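Local coordinates for protein putative acyl-CoA dehydrogenase (Burkholderia xenovorans, PDB 5JSC) that binds flavin-adenine dinucleotide and probably belongs to the acyl-CoA dehydrogenase family of flavoproteins, at residues G181-T193 / I202-I216. Residues are numbered along the deposited sequence; the frame is centred on the assembly and turned at random.
Sequences GGIADFYVVFART and ISAFVVDADTPGLEI
S203 OG donates to T193 OG1 at 2.7 Å and also takes the backbone N-H of G248, while T193 OG1 is bonded in turn to E195. This short chain of polar groups sits at one end of an antiparallel beta hairpin, strands 186-192 and 202-208, in the middle domain of the acyl-CoA dehydrogenase fold. Three hydrogen-bonded pairs, Y187 with V207, V189 with F205 and A191 with S203, lock the register with two bonds each; A191 N to S203 O, 2.9 Å, is typical.

At the other end, where 202-208 runs out into the turn, A209 N still reaches D185 O at 3.0 Å, but it comes in about 50° above the carbonyl plane, and a water bridges the same oxygen to D210 N. D208 begins a type I turn that ends at T211, and its carbonyl O accepts both the backbone N-H and the OG1 hydroxyl of T211.

The face carrying F186, V188 and V206 packs on helix 103-122. Further along it, F190 CE2 meets A204 CB obliquely at 3.6 Å, the F190 side chain lying about 7 Å from the bound FAD. On the other face, CG2 of V189 and CG2 of V207 meet at 3.6 Å.

Y187 links the hairpin to strand 214-219, which belongs to a second sheet. With CG anti to its carbonyl carbon (chi1 -60°), its ring takes A184 CB over one face and meets L214 CD2 obliquely, with Y187 CD1 3.8 Å from it. Y187 OH accepts from G182 N at 2.9 Å, and I216 CD1 lies 3.8 Å from that same G182 N.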
loop_
_atom_site.group_PDB
_atom_site.type_symbol
_atom_site.label_atom_id
_atom_site.label_comp_id
_atom_site.label_asym_id
_atom_site.label_seq_id
_atom_site.Cartn_x
_atom_site.Cartn_y
_atom_site.Cartn_z
ATOM N N GLY C 181 23.647 27.440 -4.350
ATOM C CA GLY C 181 24.473 28.094 -3.357
ATOM C C GLY C 181 25.937 28.009 -3.732
ATOM O O GLY C 181 26.430 26.937 -4.095
ATOM N N GLY C 182 26.641 29.136 -3.665
ATOM C CA GLY C 182 28.026 29.194 -4.057
ATOM C C GLY C 182 28.268 29.604 -5.493
ATOM O O GLY C 182 29.383 30.024 -5.818
ATOM N N ILE C 183 27.263 29.491 -6.368
ATOM C CA ILE C 183 27.450 29.882 -7.763
ATOM C C ILE C 183 26.394 30.874 -8.238
ATOM O O ILE C 183 26.505 31.416 -9.344
ATOM C CB ILE C 183 27.482 28.656 -8.691
ATOM C CG1 ILE C 183 26.157 27.905 -8.661
ATOM C CG2 ILE C 183 28.647 27.742 -8.337
ATOM C CD1 ILE C 183 26.200 26.687 -9.524
ATOM N N ALA C 184 25.373 31.128 -7.421
ATOM C CA ALA C 184 24.349 32.095 -7.798
ATOM C C ALA C 184 24.919 33.509 -7.857
ATOM O O ALA C 184 25.844 33.865 -7.120
ATOM C CB ALA C 184 23.181 32.061 -6.809
ATOM N N ASP C 185 24.343 34.328 -8.739
ATOM C CA ASP C 185 24.685 35.742 -8.792
ATOM C C ASP C 185 23.880 36.579 -7.809
ATOM O O ASP C 185 24.314 37.680 -7.440
ATOM C CB ASP C 185 24.489 36.264 -10.219
ATOM C CG ASP C 185 25.496 35.667 -11.181
ATOM O OD1 ASP C 185 26.698 35.994 -11.042
ATOM O OD2 ASP C 185 25.107 34.863 -12.049
ATOM N N PHE C 186 22.737 36.075 -7.363
ATOM C CA PHE C 186 21.961 36.734 -6.325
ATOM C C PHE C 186 21.105 35.680 -5.649
ATOM O O PHE C 186 20.848 34.605 -6.208
ATOM C CB PHE C 186 21.083 37.863 -6.891
ATOM C CG PHE C 186 19.999 37.375 -7.809
ATOM C CD1 PHE C 186 18.762 36.971 -7.302
ATOM C CD2 PHE C 186 20.216 37.289 -9.183
ATOM C CE1 PHE C 186 17.765 36.495 -8.150
ATOM C CE2 PHE C 186 19.228 36.831 -10.026
ATOM C CZ PHE C 186 17.998 36.430 -9.514
ATOM N N TYR C 187 20.657 36.019 -4.444
ATOM C CA TYR C 187 19.793 35.184 -3.623
ATOM C C TYR C 187 18.583 36.005 -3.228
ATOM O O TYR C 187 18.742 37.124 -2.743
ATOM C CB TYR C 187 20.524 34.710 -2.356
ATOM C CG TYR C 187 21.760 33.906 -2.648
ATOM C CD1 TYR C 187 22.991 34.527 -2.842
ATOM C CD2 TYR C 187 21.700 32.523 -2.731
ATOM C CE1 TYR C 187 24.122 33.784 -3.123
ATOM C CE2 TYR C 187 22.823 31.774 -3.005
ATOM C CZ TYR C 187 24.028 32.402 -3.202
ATOM O OH TYR C 187 25.142 31.638 -3.489
ATOM N N VAL C 188 17.385 35.467 -3.435
ATOM C CA VAL C 188 16.200 36.028 -2.790
ATOM C C VAL C 188 16.165 35.456 -1.375
ATOM O O VAL C 188 15.962 34.254 -1.185
ATOM C CB VAL C 188 14.913 35.710 -3.557
ATOM C CG1 VAL C 188 13.706 36.196 -2.771
ATOM C CG2 VAL C 188 14.936 36.376 -4.921
ATOM N N VAL C 189 16.379 36.313 -0.376
ATOM C CA VAL C 189 16.564 35.895 1.014
ATOM C C VAL C 189 15.363 36.352 1.825
ATOM O O VAL C 189 14.979 37.529 1.766
ATOM C CB VAL C 189 17.860 36.472 1.611
ATOM C CG1 VAL C 189 18.042 36.014 3.065
ATOM C CG2 VAL C 189 19.072 36.082 0.771
ATOM N N PHE C 190 14.797 35.441 2.615
ATOM C CA PHE C 190 13.701 35.771 3.517
ATOM C C PHE C 190 14.253 35.845 4.928
ATOM O O PHE C 190 14.992 34.953 5.357
ATOM C CB PHE C 190 12.570 34.745 3.402
ATOM C CG PHE C 190 11.996 34.678 2.019
ATOM C CD1 PHE C 190 12.603 33.897 1.042
ATOM C CD2 PHE C 190 10.895 35.449 1.676
ATOM C CE1 PHE C 190 12.106 33.860 -0.253
ATOM C CE2 PHE C 190 10.387 35.414 0.384
ATOM C CZ PHE C 190 10.997 34.620 -0.585
ATOM N N ALA C 191 13.928 36.926 5.635
ATOM C CA ALA C 191 14.531 37.186 6.936
ATOM C C ALA C 191 13.498 37.807 7.858
ATOM O O ALA C 191 12.539 38.440 7.410
ATOM C CB ALA C 191 15.750 38.122 6.814
ATOM N N ARG C 192 13.712 37.635 9.164
ATOM C CA ARG C 192 12.781 38.174 10.153
ATOM C C ARG C 192 13.096 39.643 10.414
ATOM O O ARG C 192 14.144 39.973 10.979
ATOM C CB ARG C 192 12.837 37.378 11.453
ATOM C CG ARG C 192 11.872 37.921 12.507
ATOM C CD ARG C 192 11.683 36.938 13.677
ATOM N NE ARG C 192 11.354 35.621 13.144
ATOM C CZ ARG C 192 10.154 35.272 12.681
ATOM N NH1 ARG C 192 9.137 36.124 12.713
ATOM N NH2 ARG C 192 9.977 34.062 12.166
ATOM N N THR C 193 12.175 40.522 10.035
ATOM C CA THR C 193 12.289 41.940 10.344
ATOM C C THR C 193 11.473 42.354 11.563
ATOM O O THR C 193 11.707 43.441 12.101
ATOM C CB THR C 193 11.875 42.784 9.127
ATOM O OG1 THR C 193 10.670 42.249 8.563
ATOM C CG2 THR C 193 12.967 42.768 8.074
ATOM N N ILE C 202 8.206 38.657 8.597
ATOM C CA ILE C 202 9.230 38.259 7.637
ATOM C C ILE C 202 9.221 39.237 6.471
ATOM O O ILE C 202 8.154 39.673 6.027
ATOM C CB ILE C 202 8.994 36.808 7.166
ATOM C CG1 ILE C 202 9.191 35.836 8.358
ATOM C CG2 ILE C 202 9.904 36.432 5.990
ATOM C CD1 ILE C 202 8.607 34.443 8.156
ATOM N N SER C 203 10.410 39.573 5.971
ATOM C CA SER C 203 10.550 40.379 4.766
ATOM C C SER C 203 11.453 39.650 3.783
ATOM O O SER C 203 12.257 38.797 4.165
ATOM C CB SER C 203 11.128 41.773 5.069
ATOM O OG SER C 203 10.273 42.495 5.946
ATOM N N ALA C 204 11.315 39.996 2.502
ATOM C CA ALA C 204 12.089 39.396 1.423
ATOM C C ALA C 204 13.069 40.417 0.858
ATOM O O ALA C 204 12.730 41.595 0.717
ATOM C CB ALA C 204 11.166 38.900 0.310
ATOM N N PHE C 205 14.282 39.963 0.514
ATOM C CA PHE C 205 15.331 40.833 -0.019
ATOM C C PHE C 205 16.011 40.179 -1.210
ATOM O O PHE C 205 16.227 38.968 -1.206
ATOM C CB PHE C 205 16.426 41.133 1.028
ATOM C CG PHE C 205 15.927 41.823 2.260
ATOM C CD1 PHE C 205 15.490 41.086 3.362
ATOM C CD2 PHE C 205 15.904 43.212 2.326
ATOM C CE1 PHE C 205 15.041 41.723 4.496
ATOM C CE2 PHE C 205 15.453 43.852 3.468
ATOM C CZ PHE C 205 15.021 43.112 4.552
ATOM N N VAL C 206 16.394 40.971 -2.212
ATOM C CA VAL C 206 17.349 40.496 -3.211
ATOM C C VAL C 206 18.747 40.820 -2.711
ATOM O O VAL C 206 19.075 41.989 -2.462
ATOM C CB VAL C 206 17.111 41.123 -4.591
ATOM C CG1 VAL C 206 18.096 40.512 -5.591
ATOM C CG2 VAL C 206 15.675 40.900 -5.031
ATOM N N VAL C 207 19.573 39.789 -2.557
ATOM C CA VAL C 207 20.912 39.934 -1.995
ATOM C C VAL C 207 21.921 39.493 -3.048
ATOM O O VAL C 207 22.007 38.303 -3.378
ATOM C CB VAL C 207 21.075 39.139 -0.693
ATOM C CG1 VAL C 207 22.457 39.386 -0.105
ATOM C CG2 VAL C 207 19.989 39.539 0.303
ATOM N N ASP C 208 22.688 40.447 -3.578
ATOM C CA ASP C 208 23.709 40.108 -4.559
ATOM C C ASP C 208 24.772 39.226 -3.919
ATOM O O ASP C 208 25.101 39.383 -2.741
ATOM C CB ASP C 208 24.346 41.374 -5.132
ATOM C CG ASP C 208 23.374 42.191 -5.974
ATOM O OD1 ASP C 208 22.391 41.618 -6.478
ATOM O OD2 ASP C 208 23.595 43.409 -6.130
ATOM N N ALA C 209 25.305 38.286 -4.703
ATOM C CA ALA C 209 26.248 37.320 -4.151
ATOM C C ALA C 209 27.524 37.983 -3.650
ATOM O O ALA C 209 28.189 37.441 -2.758
ATOM C CB ALA C 209 26.583 36.255 -5.198
ATOM N N ASP C 210 27.884 39.143 -4.194
ATOM C CA ASP C 210 29.107 39.818 -3.786
ATOM C C ASP C 210 28.909 40.714 -2.568
ATOM O O ASP C 210 29.809 41.493 -2.237
ATOM C CB ASP C 210 29.697 40.615 -4.962
ATOM C CG ASP C 210 28.822 41.782 -5.401
ATOM O OD1 ASP C 210 27.655 41.880 -4.969
ATOM O OD2 ASP C 210 29.312 42.610 -6.204
ATOM N N THR C 211 27.769 40.610 -1.888
ATOM C CA THR C 211 27.521 41.392 -0.678
ATOM C C THR C 211 28.542 41.035 0.397
ATOM O O THR C 211 28.649 39.856 0.765
ATOM C CB THR C 211 26.108 41.133 -0.148
ATOM O OG1 THR C 211 25.141 41.518 -1.135
ATOM C CG2 THR C 211 25.856 41.914 1.153
ATOM N N PRO C 212 29.298 41.994 0.925
ATOM C CA PRO C 212 30.211 41.673 2.026
ATOM C C PRO C 212 29.431 41.129 3.213
ATOM O O PRO C 212 28.343 41.608 3.533
ATOM C CB PRO C 212 30.873 43.019 2.343
ATOM C CG PRO C 212 30.774 43.781 1.072
ATOM C CD PRO C 212 29.439 43.394 0.489
ATOM N N GLY C 213 29.984 40.099 3.849
ATOM C CA GLY C 213 29.305 39.448 4.942
ATOM C C GLY C 213 28.435 38.274 4.548
ATOM O O GLY C 213 27.991 37.532 5.432
ATOM N N LEU C 214 28.151 38.094 3.257
ATOM C CA LEU C 214 27.509 36.881 2.762
ATOM C C LEU C 214 28.598 35.847 2.508
ATOM O O LEU C 214 29.408 35.998 1.586
ATOM C CB LEU C 214 26.702 37.164 1.497
ATOM C CG LEU C 214 26.087 35.938 0.810
ATOM C CD1 LEU C 214 25.232 35.137 1.776
ATOM C CD2 LEU C 214 25.267 36.347 -0.416
ATOM N N GLU C 215 28.636 34.807 3.333
ATOM C CA GLU C 215 29.704 33.821 3.292
ATOM C C GLU C 215 29.146 32.478 2.850
ATOM O O GLU C 215 28.052 32.079 3.263
ATOM C CB GLU C 215 30.384 33.693 4.664
ATOM C CG GLU C 215 30.870 35.031 5.215
ATOM C CD GLU C 215 31.438 34.945 6.621
ATOM O OE1 GLU C 215 32.025 35.947 7.083
ATOM O OE2 GLU C 215 31.296 33.889 7.268
ATOM N N ILE C 216 29.884 31.797 1.977
ATOM C CA ILE C 216 29.554 30.420 1.619
ATOM C C ILE C 216 30.200 29.539 2.683
ATOM O O ILE C 216 31.400 29.260 2.637
ATOM C CB ILE C 216 30.027 30.060 0.211
ATOM C CG1 ILE C 216 29.576 31.130 -0.796
ATOM C CG2 ILE C 216 29.499 28.698 -0.178
ATOM C CD1 ILE C 216 28.060 31.329 -0.878
HETATM O O HOH W 1 26.858 39.708 -7.088
#